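PDB 4OVY: haloacid dehalogenase domain protein hydrolase from Planctomyces limnophilus, which is probably a metal-dependent hydrolase of the haloacid dehalogenase superfamily, possibly a phosphatase, and binds a calcium ion. Local coordinates for residues A[14-19]-A[253-258]; A[37-42]-A[228-233]; A[155-160]-A[176-181]. All coordinates share one frame; numbering follows the deposited sequence.

How the contacts relate
The three contacts reach one sheet of a Rossmann-like core, whose strands run side by side in the order 253-260, 230-233, 38-41, 156-161 and 183-195. Contact 2 pairs the two strands in the middle; its centre lies about 10 Å from the centres of contacts 1 and 3, which are about 18 Å from each other. Along the chain they are nested: contact 3 falls inside the loop closed by contact 2, and contact 2 inside that closed by contact 1. Contact 2 places D42 at the calcium site, while on the flanking strands contact 1 packs helix 11-24 against 253-260 and contact 3 packs a loop against 156-161.

Contact 1. Residues A[14-19]-A[253-258]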
loop_
_atom_site.group_PDB
_atom_site.type_symbol
_atom_site.label_atom_id
_atom_site.label_comp_id
_atom_site.label_asym_id
_atom_site.label_seq_id
_atom_site.Cartn_x
_atom_site.Cartn_y
_atom_site.Cartn_z
ATOM N N ARG A 14 11.579 -29.162 -0.050
ATOM C CA ARG A 14 11.867 -29.486 1.351
ATOM C C ARG A 14 11.898 -28.232 2.215
ATOM O O ARG A 14 11.299 -28.200 3.290
ATOM C CB ARG A 14 13.182 -30.256 1.485
ATOM C CG ARG A 14 13.109 -31.669 0.928
ATOM C CD ARG A 14 14.316 -32.508 1.308
ATOM N NE ARG A 14 15.542 -32.080 0.642
ATOM C CZ ARG A 14 15.913 -32.421 -0.593
ATOM N NH1 ARG A 14 15.153 -33.206 -1.354
ATOM N NH2 ARG A 14 17.066 -31.968 -1.073
ATOM N N ALA A 15 12.582 -27.200 1.731
ATOM C CA ALA A 15 12.694 -25.936 2.456
ATOM C C ALA A 15 11.344 -25.252 2.645
ATOM O O ALA A 15 11.056 -24.741 3.724
ATOM C CB ALA A 15 13.650 -24.997 1.735
ATOM N N ILE A 16 10.523 -25.235 1.597
ATOM C CA ILE A 16 9.224 -24.581 1.659
ATOM C C ILE A 16 8.323 -25.281 2.671
ATOM O O ILE A 16 7.768 -24.630 3.555
ATOM C CB ILE A 16 8.537 -24.522 0.281
ATOM C CG1 ILE A 16 9.285 -23.544 -0.628
ATOM C CG2 ILE A 16 7.081 -24.092 0.426
ATOM C CD1 ILE A 16 8.922 -23.667 -2.088
ATOM N N LEU A 17 8.201 -26.601 2.551
ATOM C CA LEU A 17 7.315 -27.360 3.439
ATOM C C LEU A 17 7.762 -27.254 4.897
ATOM O O LEU A 17 6.937 -27.034 5.779
ATOM C CB LEU A 17 7.228 -28.827 3.001
ATOM C CG LEU A 17 6.580 -29.084 1.635
ATOM C CD1 LEU A 17 6.778 -30.537 1.232
ATOM C CD2 LEU A 17 5.099 -28.719 1.625
ATOM N N GLU A 18 9.068 -27.392 5.131
ATOM C CA GLU A 18 9.650 -27.317 6.477
ATOM C C GLU A 18 9.424 -25.941 7.107
ATOM O O GLU A 18 9.007 -25.826 8.267
ATOM C CB GLU A 18 11.156 -27.620 6.412
ATOM C CG GLU A 18 11.875 -27.707 7.754
ATOM C CD GLU A 18 13.200 -28.467 7.663
ATOM O OE1 GLU A 18 13.973 -28.197 6.711
ATOM O OE2 GLU A 18 13.471 -29.340 8.536
ATOM N N TYR A 19 9.704 -24.900 6.336
ATOM C CA TYR A 19 9.587 -23.536 6.830
ATOM C C TYR A 19 8.136 -23.170 7.140
ATOM O O TYR A 19 7.839 -22.634 8.211
ATOM C CB TYR A 19 10.175 -22.561 5.814
ATOM C CG TYR A 19 10.218 -21.140 6.309
ATOM C CD1 TYR A 19 11.167 -20.749 7.246
ATOM C CD2 TYR A 19 9.320 -20.187 5.839
ATOM C CE1 TYR A 19 11.224 -19.444 7.704
ATOM C CE2 TYR A 19 9.369 -18.870 6.292
ATOM C CZ TYR A 19 10.319 -18.508 7.228
ATOM O OH TYR A 19 10.378 -17.215 7.690
ATOM N N LEU A 253 12.924 -16.820 4.821
ATOM C CA LEU A 253 13.279 -17.743 3.748
ATOM C C LEU A 253 13.281 -17.020 2.402
ATOM O O LEU A 253 12.319 -16.333 2.055
ATOM C CB LEU A 253 12.294 -18.919 3.706
ATOM C CG LEU A 253 12.518 -19.976 2.619
ATOM C CD1 LEU A 253 13.851 -20.688 2.821
ATOM C CD2 LEU A 253 11.379 -20.985 2.590
ATOM N N GLY A 254 14.371 -17.166 1.660
ATOM C CA GLY A 254 14.465 -16.615 0.309
ATOM C C GLY A 254 14.698 -17.705 -0.721
ATOM O O GLY A 254 15.531 -18.605 -0.520
ATOM N N LEU A 255 13.957 -17.634 -1.822
ATOM C CA LEU A 255 14.157 -18.553 -2.932
ATOM C C LEU A 255 14.363 -17.819 -4.242
ATOM O O LEU A 255 13.873 -16.701 -4.434
ATOM C CB LEU A 255 12.980 -19.525 -3.059
ATOM C CG LEU A 255 12.792 -20.425 -1.827
ATOM C CD1 LEU A 255 11.532 -20.027 -1.083
ATOM C CD2 LEU A 255 12.723 -21.895 -2.214
ATOM N N ILE A 256 15.087 -18.477 -5.138
ATOM C CA ILE A 256 15.378 -17.955 -6.462
ATOM C C ILE A 256 14.912 -18.955 -7.522
ATOM O O ILE A 256 15.275 -20.129 -7.482
ATOM C CB ILE A 256 16.890 -17.708 -6.639
ATOM C CG1 ILE A 256 17.347 -16.578 -5.715
ATOM C CG2 ILE A 256 17.214 -17.390 -8.099
ATOM C CD1 ILE A 256 18.851 -16.457 -5.604
ATOM N N VAL A 257 14.121 -18.478 -8.474
ATOM C CA VAL A 257 13.711 -19.291 -9.613
ATOM C C VAL A 257 14.807 -19.216 -10.678
ATOM O O VAL A 257 15.034 -18.150 -11.273
ATOM C CB VAL A 257 12.367 -18.813 -10.208
ATOM C CG1 VAL A 257 11.959 -19.679 -11.393
ATOM C CG2 VAL A 257 11.278 -18.797 -9.147
ATOM N N HIS A 258 15.480 -20.347 -10.900
ATOM C CA HIS A 258 16.561 -20.462 -11.865
ATOM C C HIS A 258 16.049 -21.085 -13.159
ATOM O O HIS A 258 15.574 -22.229 -13.181
ATOM C CB HIS A 258 17.708 -21.295 -11.271
ATOM C CG HIS A 258 18.986 -21.239 -12.054
ATOM N ND1 HIS A 258 20.029 -22.116 -11.836
ATOM C CD2 HIS A 258 19.388 -20.420 -13.054
ATOM C CE1 HIS A 258 21.021 -21.835 -12.661
ATOM N NE2 HIS A 258 20.658 -20.811 -13.414
#
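L253 sets its CB over the middle of the Y19 ring, 3.8 Å from the ring centroid and only 7° off the ring normal, which meets the geometry of a CH-pi contact. In the tyrosine, chi1 of -174° puts CG anti to the backbone N, on the side of L253, and the two side chains slide past each other in opposite directions. Beyond CB, the leucine turns back along the helix: its CD2 packs 3.8 Å from Y19 CB. The same methyl also lies 3.9 Å from the carbonyl oxygen A15 O, while the other branch, CD1, faces the methyl of A15, with A15 CB and L253 CD1 4.4 Å apart. One leucine thus spans a full helical turn, from A15 to Y19. The second point of contact is thinner. The CG1 arm of I16 crosses L255 at a slant, with I16 CG1 4.1 Å from L255 CD2 and the other L255 methyl also near it. No hydrogen bond joins the segments, and 247 Å² is buried in all, so the helix rests on the strand through hydrocarbon and one ring face, with their axes 10.0 Å apart. Helix 11-24 shares this side of the sheet with helix 141-152, where L146 meets I16; Y19 OH makes a weak hydrogen bond to V229 O ahead of strand 230-233, and I290 of strand 290-293 touches both A15 and L255.

Contact 2. Residues A[37-42]-A[228-233]. With CA (calcium ion), chain J.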
loop_
_atom_site.group_PDB
_atom_site.type_symbol
_atom_site.label_atom_id
_atom_site.label_comp_id
_atom_site.label_asym_id
_atom_site.label_seq_id
_atom_site.Cartn_x
_atom_site.Cartn_y
_atom_site.Cartn_z
ATOM N N ARG A 37 2.577 -12.971 8.765
ATOM C CA ARG A 37 2.915 -13.902 7.685
ATOM C C ARG A 37 2.801 -13.252 6.308
ATOM O O ARG A 37 1.863 -13.509 5.553
ATOM C CB ARG A 37 2.046 -15.153 7.773
ATOM C CG ARG A 37 2.263 -15.920 9.068
ATOM C CD ARG A 37 1.408 -17.171 9.132
ATOM N NE ARG A 37 1.378 -17.677 10.494
ATOM C CZ ARG A 37 0.541 -18.600 10.950
ATOM N NH1 ARG A 37 -0.355 -19.172 10.149
ATOM N NH2 ARG A 37 0.609 -18.950 12.228
ATOM N N ILE A 38 3.777 -12.408 6.002
ATOM C CA ILE A 38 3.843 -11.678 4.740
ATOM C C ILE A 38 4.881 -12.357 3.865
ATOM O O ILE A 38 6.014 -12.602 4.311
ATOM C CB ILE A 38 4.300 -10.217 4.966
ATOM C CG1 ILE A 38 3.369 -9.482 5.937
ATOM C CG2 ILE A 38 4.430 -9.470 3.643
ATOM C CD1 ILE A 38 1.906 -9.583 5.584
ATOM N N VAL A 39 4.496 -12.655 2.627
ATOM C CA VAL A 39 5.410 -13.207 1.630
ATOM C C VAL A 39 5.346 -12.374 0.353
ATOM O O VAL A 39 4.261 -12.009 -0.100
ATOM C CB VAL A 39 5.131 -14.703 1.335
ATOM C CG1 VAL A 39 3.702 -14.934 0.880
ATOM C CG2 VAL A 39 6.106 -15.239 0.298
ATOM N N THR A 40 6.517 -12.068 -0.207
ATOM C CA THR A 40 6.622 -11.225 -1.394
ATOM C C THR A 40 7.226 -11.986 -2.571
ATOM O O THR A 40 8.215 -12.712 -2.424
ATOM C CB THR A 40 7.452 -9.952 -1.128
ATOM O OG1 THR A 40 8.735 -10.304 -0.593
ATOM C CG2 THR A 40 6.730 -9.033 -0.177
ATOM N N PHE A 41 6.613 -11.804 -3.735
ATOM C CA PHE A 41 7.047 -12.417 -4.983
ATOM C C PHE A 41 7.327 -11.338 -6.019
ATOM O O PHE A 41 6.522 -10.430 -6.208
ATOM C CB PHE A 41 5.933 -13.298 -5.562
ATOM C CG PHE A 41 5.600 -14.499 -4.725
ATOM C CD1 PHE A 41 4.719 -14.399 -3.658
ATOM C CD2 PHE A 41 6.147 -15.738 -5.022
ATOM C CE1 PHE A 41 4.412 -15.509 -2.888
ATOM C CE2 PHE A 41 5.843 -16.851 -4.251
ATOM C CZ PHE A 41 4.971 -16.734 -3.189
ATOM N N ASP A 42 8.440 -11.461 -6.731
ATOM C CA ASP A 42 8.557 -10.779 -8.013
ATOM C C ASP A 42 7.538 -11.409 -8.974
ATOM O O ASP A 42 7.042 -12.520 -8.726
ATOM C CB ASP A 42 9.974 -10.918 -8.561
ATOM C CG ASP A 42 10.288 -9.917 -9.658
ATOM O OD1 ASP A 42 9.488 -9.009 -9.955
ATOM O OD2 ASP A 42 11.374 -10.040 -10.231
ATOM N N PRO A 228 8.832 -8.794 5.307
ATOM C CA PRO A 228 8.264 -10.117 4.998
ATOM C C PRO A 228 9.061 -11.250 5.642
ATOM O O PRO A 228 10.253 -11.096 5.903
ATOM C CB PRO A 228 8.348 -10.198 3.465
ATOM C CG PRO A 228 8.419 -8.763 3.013
ATOM C CD PRO A 228 9.195 -8.056 4.086
ATOM N N VAL A 229 8.404 -12.377 5.895
ATOM C CA VAL A 229 9.095 -13.553 6.430
ATOM C C VAL A 229 9.547 -14.520 5.333
ATOM O O VAL A 229 10.279 -15.476 5.603
ATOM C CB VAL A 229 8.236 -14.287 7.483
ATOM C CG1 VAL A 229 7.843 -13.322 8.597
ATOM C CG2 VAL A 229 7.014 -14.923 6.840
HETATM N N MSE A 230 9.122 -14.262 4.098
HETATM C CA MSE A 230 9.550 -15.055 2.948
HETATM C C MSE A 230 9.509 -14.212 1.703
HETATM O O MSE A 230 8.711 -13.284 1.607
HETATM C CB MSE A 230 8.603 -16.246 2.838
HETATM C CG MSE A 230 8.970 -17.234 1.753
HETATM SE SE MSE A 230 7.686 -18.733 1.893
HETATM C CE MSE A 230 7.992 -19.535 0.121
ATOM N N ALA A 231 10.393 -14.515 0.756
ATOM C CA ALA A 231 10.414 -13.826 -0.528
ATOM C C ALA A 231 10.922 -14.754 -1.610
ATOM O O ALA A 231 11.790 -15.590 -1.366
ATOM C CB ALA A 231 11.272 -12.573 -0.461
ATOM N N VAL A 232 10.365 -14.596 -2.804
ATOM C CA VAL A 232 10.785 -15.348 -3.966
ATOM C C VAL A 232 11.041 -14.392 -5.129
ATOM O O VAL A 232 10.205 -13.546 -5.454
ATOM C CB VAL A 232 9.746 -16.404 -4.392
ATOM C CG1 VAL A 232 10.323 -17.293 -5.485
ATOM C CG2 VAL A 232 9.290 -17.228 -3.189
ATOM N N GLY A 233 12.209 -14.540 -5.742
ATOM C CA GLY A 233 12.593 -13.741 -6.897
ATOM C C GLY A 233 13.282 -14.622 -7.917
ATOM O O GLY A 233 13.260 -15.855 -7.790
HETATM CA CA CA J . 12.269 -10.779 -12.230
HETATM O O HOH W 1 13.653 -8.922 -10.626
HETATM O O HOH W 2 13.105 -10.037 -13.993
#
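V39, T40 and F41 pair with M230, A231 and V232 as parallel neighbours in the Rossmann-like core of the haloacid dehalogenase fold, the strand axes only 8° apart. Backbone hydrogen bonds carry the pairing. V229 N lies 2.9 Å from I38 O; V232 N to T40 O and D42 N to V232 O are nearly straight at the hydrogen (160°). The bond from T40 N to M230 O is longer, 3.1 Å, and more bent at the acceptor (C=O...N 143°). CA-H...O contacts from V39, A231 and F41 fill in between.

Apolar packing divides by face. V39 lies beside the selenomethionine M230, V39 CG2 3.7 Å from M230 CB, and F41 beside V232, F41 CE2 3.6 Å from V232 CG2; helix 141-152 covers F41 and V232. On the face covered by helix 239-246, T40 CG2 sits 3.6 Å from P228 CG, while T40 OG1, buried without a polar partner, lies 3.4 Å from A231 CB. An alanine in place of T40 would probably leave a small gap beside P228 CG, where CG2 packs, and beside A231 CB, where OG1 lies.

Metal binding occurs just past the end of strand 38-41. D42 fits the first aspartate of the DxDx(T/V) signature, the nucleophile in family relatives, and K216 forms a salt bridge with its OD1. D44 O, N234 OD1 and two waters also bind the calcium ion, which D42 holds through one oxygen: D42 OD2 is 2.3 Å from the metal, OD1 4.0 Å.

Contact 3. Residues A[155-160]-A[176-181]; sequences FKTFIV and YGIPPE
I178 reaches from the loop after helix 172-176 to T157 and I159 on strand 156-161, and supplies the largest share of the 254 Å² buried here. Its CB is directed at the strand, and there the side chain divides. I178 CG2, anti to the backbone N, rests 3.7 Å from the carbonyl oxygen T157 O. CG1, anti to the carbonyl carbon (chi1 -63°), approaches the threonine hydroxyl, with T157 OG1 3.6 Å away. Chi2 of 173° then extends the chain onward to the next isoleucine: I178 CD1 lies 3.8 Å from I159 CG1 and 4.0 Å from I159 CD1. I178 therefore lies across two successive inward-facing residues of the strand.

Y176, the last residue of the helix, extends the apolar patch. I159 CD1 comes 3.7 Å from Y176 CD2, the two side chains crossing at about a right angle. At G177 the chain leaves the helix with a positive phi of 76°, a value that favours glycine. Farther on, F158 CE2 lies 3.9 Å from the backbone oxygen E181 O. This connection leads from strand 156-161 to its parallel neighbour 183-195, a beta-alpha-beta crossover. The E181 carboxylate forms salt bridges with K156 and R226 of the second subunit.

No hydrogen bond links the segments directly. R151 NH2 of helix 141-152 instead bonds to both T157 OG1 and Y176 O, one acceptor from each segment. The chemistry thus implies a loop seated mainly by apolar packing of I178 and Y176, with no hydrogen bond of its own to this part of the strand; R151 takes up T157 OG1 and Y176 O, and the charge of E181 is met across the subunit interface.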
loop_
_atom_site.group_PDB
_atom_site.type_symbol
_atom_site.label_atom_id
_atom_site.label_comp_id
_atom_site.label_asym_id
_atom_site.label_seq_id
_atom_site.Cartn_x
_atom_site.Cartn_y
_atom_site.Cartn_z
ATOM N N PHE A 155 -0.862 -17.009 5.092
ATOM C CA PHE A 155 0.066 -15.982 4.595
ATOM C C PHE A 155 -0.692 -15.006 3.718
ATOM O O PHE A 155 -1.630 -15.403 3.032
ATOM C CB PHE A 155 1.174 -16.573 3.720
ATOM C CG PHE A 155 2.271 -17.248 4.480
ATOM C CD1 PHE A 155 2.052 -18.459 5.113
ATOM C CD2 PHE A 155 3.543 -16.687 4.533
ATOM C CE1 PHE A 155 3.068 -19.089 5.806
ATOM C CE2 PHE A 155 4.567 -17.316 5.224
ATOM C CZ PHE A 155 4.327 -18.513 5.866
ATOM N N LYS A 156 -0.273 -13.743 3.729
ATOM C CA LYS A 156 -0.716 -12.754 2.745
ATOM C C LYS A 156 0.344 -12.660 1.663
ATOM O O LYS A 156 1.495 -12.310 1.943
ATOM C CB LYS A 156 -0.908 -11.368 3.369
ATOM C CG LYS A 156 -2.077 -11.279 4.328
ATOM C CD LYS A 156 -2.207 -9.900 4.963
ATOM C CE LYS A 156 -3.010 -8.924 4.119
ATOM N NZ LYS A 156 -3.661 -7.875 4.968
ATOM N N THR A 157 -0.060 -12.948 0.433
ATOM C CA THR A 157 0.844 -13.023 -0.705
ATOM C C THR A 157 0.829 -11.691 -1.448
ATOM O O THR A 157 -0.218 -11.271 -1.931
ATOM C CB THR A 157 0.421 -14.140 -1.683
ATOM O OG1 THR A 157 -0.950 -13.952 -2.066
ATOM C CG2 THR A 157 0.578 -15.519 -1.041
ATOM N N PHE A 158 1.985 -11.034 -1.523
ATOM C CA PHE A 158 2.137 -9.776 -2.253
ATOM C C PHE A 158 3.020 -9.957 -3.492
ATOM O O PHE A 158 3.972 -10.751 -3.495
ATOM C CB PHE A 158 2.829 -8.724 -1.381
ATOM C CG PHE A 158 1.961 -8.107 -0.330
ATOM C CD1 PHE A 158 1.657 -8.803 0.836
ATOM C CD2 PHE A 158 1.505 -6.798 -0.466
ATOM C CE1 PHE A 158 0.883 -8.218 1.824
ATOM C CE2 PHE A 158 0.732 -6.216 0.518
ATOM C CZ PHE A 158 0.420 -6.925 1.663
ATOM N N ILE A 159 2.725 -9.187 -4.532
ATOM C CA ILE A 159 3.671 -8.995 -5.628
ATOM C C ILE A 159 4.496 -7.735 -5.361
ATOM O O ILE A 159 3.955 -6.705 -4.950
ATOM C CB ILE A 159 2.954 -8.876 -6.985
ATOM C CG1 ILE A 159 2.433 -10.247 -7.415
ATOM C CG2 ILE A 159 3.885 -8.326 -8.058
ATOM C CD1 ILE A 159 1.470 -10.178 -8.580
ATOM N N VAL A 160 5.800 -7.839 -5.600
ATOM C CA VAL A 160 6.731 -6.722 -5.500
ATOM C C VAL A 160 7.586 -6.747 -6.773
ATOM O O VAL A 160 8.572 -7.470 -6.859
ATOM C CB VAL A 160 7.594 -6.798 -4.226
ATOM C CG1 VAL A 160 8.485 -5.567 -4.097
ATOM C CG2 VAL A 160 6.710 -6.915 -2.988
ATOM N N TYR A 176 -3.573 -14.857 -10.264
ATOM C CA TYR A 176 -2.738 -15.257 -9.120
ATOM C C TYR A 176 -3.483 -15.333 -7.792
ATOM O O TYR A 176 -2.924 -15.822 -6.804
ATOM C CB TYR A 176 -1.581 -14.258 -8.926
ATOM C CG TYR A 176 -0.594 -14.169 -10.063
ATOM C CD1 TYR A 176 -0.072 -15.314 -10.660
ATOM C CD2 TYR A 176 -0.138 -12.930 -10.517
ATOM C CE1 TYR A 176 0.854 -15.228 -11.688
ATOM C CE2 TYR A 176 0.787 -12.836 -11.547
ATOM C CZ TYR A 176 1.281 -13.984 -12.128
ATOM O OH TYR A 176 2.202 -13.900 -13.143
ATOM N N GLY A 177 -4.712 -14.823 -7.743
ATOM C CA GLY A 177 -5.437 -14.711 -6.478
ATOM C C GLY A 177 -4.939 -13.570 -5.612
ATOM O O GLY A 177 -5.167 -13.561 -4.409
ATOM N N ILE A 178 -4.266 -12.595 -6.223
ATOM C CA ILE A 178 -3.680 -11.492 -5.485
ATOM C C ILE A 178 -4.441 -10.211 -5.815
ATOM O O ILE A 178 -4.424 -9.761 -6.974
ATOM C CB ILE A 178 -2.185 -11.344 -5.828
ATOM C CG1 ILE A 178 -1.435 -12.612 -5.401
ATOM C CG2 ILE A 178 -1.607 -10.107 -5.151
ATOM C CD1 ILE A 178 0.015 -12.664 -5.844
ATOM N N PRO A 179 -5.118 -9.622 -4.810
ATOM C CA PRO A 179 -5.913 -8.424 -5.047
ATOM C C PRO A 179 -5.041 -7.185 -5.243
ATOM O O PRO A 179 -3.877 -7.198 -4.867
ATOM C CB PRO A 179 -6.723 -8.297 -3.762
ATOM C CG PRO A 179 -5.814 -8.834 -2.713
ATOM C CD PRO A 179 -5.069 -9.958 -3.374
ATOM N N PRO A 180 -5.606 -6.109 -5.810
ATOM C CA PRO A 180 -4.823 -4.914 -6.150
ATOM C C PRO A 180 -4.071 -4.297 -4.976
ATOM O O PRO A 180 -2.949 -3.813 -5.160
ATOM C CB PRO A 180 -5.871 -3.938 -6.696
ATOM C CG PRO A 180 -7.017 -4.786 -7.096
ATOM C CD PRO A 180 -7.021 -5.967 -6.191
ATOM N N GLU A 181 -4.665 -4.335 -3.781
ATOM C CA GLU A 181 -4.012 -3.787 -2.583
ATOM C C GLU A 181 -2.773 -4.580 -2.130
ATOM O O GLU A 181 -2.084 -4.158 -1.206
ATOM C CB GLU A 181 -5.012 -3.605 -1.425
ATOM C CG GLU A 181 -5.586 -4.886 -0.813
ATOM C CD GLU A 181 -6.820 -5.420 -1.526
ATOM O OE1 GLU A 181 -7.088 -5.049 -2.702
ATOM O OE2 GLU A 181 -7.529 -6.230 -0.891
#